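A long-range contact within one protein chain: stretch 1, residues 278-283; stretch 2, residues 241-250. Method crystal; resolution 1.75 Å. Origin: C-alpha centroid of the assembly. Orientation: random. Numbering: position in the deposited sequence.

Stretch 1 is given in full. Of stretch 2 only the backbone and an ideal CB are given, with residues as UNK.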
# COMPACT_ATOMS: atom_id res chain seq x y z
N ALA A 278 6.74 8.49 19.13
CA ALA A 278 6.12 7.38 18.40
C ALA A 278 6.14 6.13 19.27
O ALA A 278 7.14 5.86 19.93
CB ALA A 278 6.84 7.11 17.09
N LEU A 279 5.05 5.38 19.26
CA LEU A 279 4.99 4.10 19.96
C LEU A 279 5.90 3.10 19.27
O LEU A 279 6.49 2.24 19.92
CB LEU A 279 3.56 3.55 20.02
CG LEU A 279 2.46 4.39 20.67
CD1 LEU A 279 1.17 3.59 20.70
CD2 LEU A 279 2.90 4.80 22.07
N GLY A 280 6.01 3.21 17.95
CA GLY A 280 6.97 2.43 17.16
C GLY A 280 7.16 3.10 15.81
O GLY A 280 6.31 3.88 15.39
N ALA A 281 8.25 2.77 15.12
CA ALA A 281 8.51 3.35 13.81
C ALA A 281 9.48 2.45 13.06
O ALA A 281 10.41 1.90 13.65
CB ALA A 281 9.09 4.74 13.95
N LYS A 282 9.27 2.33 11.75
CA LYS A 282 10.08 1.39 10.98
C LYS A 282 9.91 1.71 9.52
O LYS A 282 8.93 2.32 9.11
CB LYS A 282 9.64 -0.06 11.25
CG LYS A 282 8.15 -0.34 10.95
CD LYS A 282 7.76 -1.80 11.22
CE LYS A 282 8.29 -2.78 10.16
NZ LYS A 282 7.53 -2.66 8.88
N LEU A 283 10.85 1.23 8.72
CA LEU A 283 10.68 1.28 7.28
C LEU A 283 9.46 0.44 6.91
O LEU A 283 9.10 -0.48 7.63
CB LEU A 283 11.90 0.74 6.54
CG LEU A 283 12.35 -0.72 6.63
CD1 LEU A 283 11.61 -1.72 5.68
CD2 LEU A 283 13.86 -0.70 6.29
N UNK A 241 -3.42 -3.77 22.45
CA UNK A 241 -2.25 -3.22 23.12
C UNK A 241 -1.32 -2.48 22.15
O UNK A 241 -0.43 -3.09 21.55
CB UNK A 241 -1.48 -4.34 23.82
N UNK A 242 -1.52 -1.17 22.03
CA UNK A 242 -0.77 -0.38 21.05
C UNK A 242 0.67 -0.07 21.44
O UNK A 242 1.54 0.01 20.57
CB UNK A 242 -1.50 0.94 20.80
N UNK A 243 0.94 0.11 22.73
CA UNK A 243 2.32 0.33 23.17
C UNK A 243 3.20 -0.86 22.79
O UNK A 243 4.32 -0.70 22.31
CB UNK A 243 2.37 0.56 24.68
N UNK A 244 2.69 -2.07 23.02
CA UNK A 244 3.43 -3.27 22.71
C UNK A 244 3.54 -3.44 21.20
O UNK A 244 4.59 -3.87 20.69
CB UNK A 244 2.77 -4.49 23.35
N UNK A 245 2.46 -3.14 20.50
CA UNK A 245 2.48 -3.19 19.05
C UNK A 245 3.62 -2.32 18.53
O UNK A 245 4.36 -2.74 17.63
CB UNK A 245 1.14 -2.74 18.47
N UNK A 246 3.78 -1.14 19.11
CA UNK A 246 4.83 -0.20 18.71
C UNK A 246 6.24 -0.72 18.96
O UNK A 246 7.11 -0.65 18.09
CB UNK A 246 4.64 1.12 19.45
N UNK A 247 6.47 -1.23 20.16
CA UNK A 247 7.73 -1.88 20.49
C UNK A 247 8.12 -2.99 19.49
O UNK A 247 9.29 -3.11 19.13
CB UNK A 247 7.64 -2.46 21.90
N UNK A 248 7.14 -3.77 19.05
CA UNK A 248 7.33 -4.86 18.09
C UNK A 248 7.70 -4.33 16.70
O UNK A 248 8.56 -4.89 16.03
CB UNK A 248 6.06 -5.71 18.00
N UNK A 249 7.04 -3.25 16.28
CA UNK A 249 7.43 -2.55 15.06
C UNK A 249 8.90 -2.13 15.12
O UNK A 249 9.64 -2.29 14.16
CB UNK A 249 6.54 -1.33 14.84
N UNK A 250 9.34 -1.60 16.26
CA UNK A 250 10.76 -1.24 16.44
C UNK A 250 11.67 -2.45 16.27
O UNK A 250 12.73 -2.39 15.64
CB UNK A 250 10.98 -0.62 17.82

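Stretch 2 enters a helix that crosses the strand of stretch 1 at 32°, with the two axes approaching to 6.0 Å.

Position 241 lies just ahead of the first helical turn, and its ideal CB has nothing of stretch 1 within 5.5 Å. The free amide at 244 favours a capping side chain such as Asp, Asn, Ser or Thr. The residue is Asp241, whose OD1 accepts a weak capping bond from the backbone N of residue 244, 3.4 Å away.

At 242 the CA-to-CB bond points sideways, and the ideal CB lies 3.8 Å from Leu279 CD1. An apolar side chain would suit this methyl; several would do. Leu242 is found; its O lies 3.6 Å from Leu279 CD1.

Position 243 points away, its ideal CB 5.0 Å from Leu279 CD2, and stretch 1 sets little limit there, so a polar or long side chain is acceptable. It is Gln243, extended with chi1 and chi2 both t. Its backbone also takes part: water 1 donates to Gln243 O at 2.7 Å and to Leu279 O at 2.8 Å, bridging the two carbonyls.

Positions 244 and 245 meet nothing of stretch 1 within 5.5 Å of their ideal CB atoms, so many helix-compatible residues would serve. They are Arg244, directed away, and Leu245, directed sideways.

Position 246 is the most constrained. A CB here would point toward stretch 1 and stand 2.2 Å from Leu279 O and 2.9 Å from Gly280 N, both clashes. The helical phi/psi of -64/-48 would suit most L-residues, so it is space, not backbone angle, that calls for glycine. Gly246 occupies it, with its CA 3.7 Å from Gly280 CA. The absent side chains let the backbones close in, giving CA-H...O contacts from Gly246 CA to Leu279 O and from Gly280 CA to Gly246 O, each 3.2 Å.

Position 247 points away, with its ideal CB 5.2 Å from Leu279 O; polar residues fit well, and Gln247 is present. Position 248 also points away and finds no partner in stretch 1; it is Leu248.

At 249 the CB points toward stretch 1, 3.8 Å from Lys282 CD and 4.4 Å from Gly280 CA. The aliphatic part of the lysine favours an apolar side chain, perhaps a flexible one. The residue is Met249, present as selenomethionine, which packs against Lys282 CD and brings its CE to 4.1 Å from Gly280 O.

Position 250 points sideways, its ideal CB 4.9 Å from Ala281 O, but the amide of Ala281 offers a donor within reach of a side chain whose acceptor lies two bonds beyond CB. Asn or Asp could reach it. Asn250 fills the position: with chi1 m, its OD1 accepts from Ala281 N at 2.9 Å, the direct hydrogen bond between the stretches. Its ND2 donates to water 2 at 3.0 Å, which in turn donates to Ala278 O at 2.7 Å.

Stretch 2 241-250: DLQRLGQLMN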
# COMPACT_ATOMS: atom_id res chain seq x y z
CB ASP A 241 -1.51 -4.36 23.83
CG ASP A 241 -0.46 -3.86 24.81
OD1 ASP A 241 -0.13 -2.65 24.81
OD2 ASP A 241 0.09 -4.64 25.62
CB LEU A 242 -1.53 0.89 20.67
CG LEU A 242 -2.88 0.69 19.94
CD1 LEU A 242 -3.41 2.01 19.40
CD2 LEU A 242 -2.80 -0.35 18.82
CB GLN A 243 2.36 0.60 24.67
CG GLN A 243 3.71 1.05 25.18
CD GLN A 243 3.71 1.22 26.68
OE1 GLN A 243 2.93 2.02 27.22
NE2 GLN A 243 4.56 0.46 27.37
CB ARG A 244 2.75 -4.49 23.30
CG ARG A 244 3.40 -5.78 22.88
CD ARG A 244 3.18 -6.94 23.82
NE ARG A 244 3.17 -8.21 23.09
CZ ARG A 244 2.07 -8.92 22.85
NH1 ARG A 244 0.87 -8.52 23.30
NH2 ARG A 244 2.16 -10.06 22.19
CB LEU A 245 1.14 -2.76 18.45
CG LEU A 245 1.06 -2.95 16.93
CD1 LEU A 245 0.93 -4.42 16.56
CD2 LEU A 245 -0.06 -2.13 16.31
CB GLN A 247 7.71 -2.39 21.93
CG GLN A 247 9.09 -2.87 22.44
CD GLN A 247 10.27 -2.04 21.92
OE1 GLN A 247 10.30 -0.80 22.04
NE2 GLN A 247 11.25 -2.74 21.33
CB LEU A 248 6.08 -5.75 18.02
CG LEU A 248 5.82 -6.63 19.26
CD1 LEU A 248 4.35 -6.93 19.41
CD2 LEU A 248 6.65 -7.92 19.24
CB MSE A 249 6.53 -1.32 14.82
CG MSE A 249 5.14 -1.67 14.28
SE MSE A 249 4.01 -0.12 14.43
CE MSE A 249 4.74 0.93 12.96
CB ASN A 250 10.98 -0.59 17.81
CG ASN A 250 10.41 0.80 17.89
OD1 ASN A 250 10.16 1.42 16.86
ND2 ASN A 250 10.23 1.31 19.11
O HOH W 1 5.83 1.51 22.52
O HOH W 2 9.17 4.06 19.76
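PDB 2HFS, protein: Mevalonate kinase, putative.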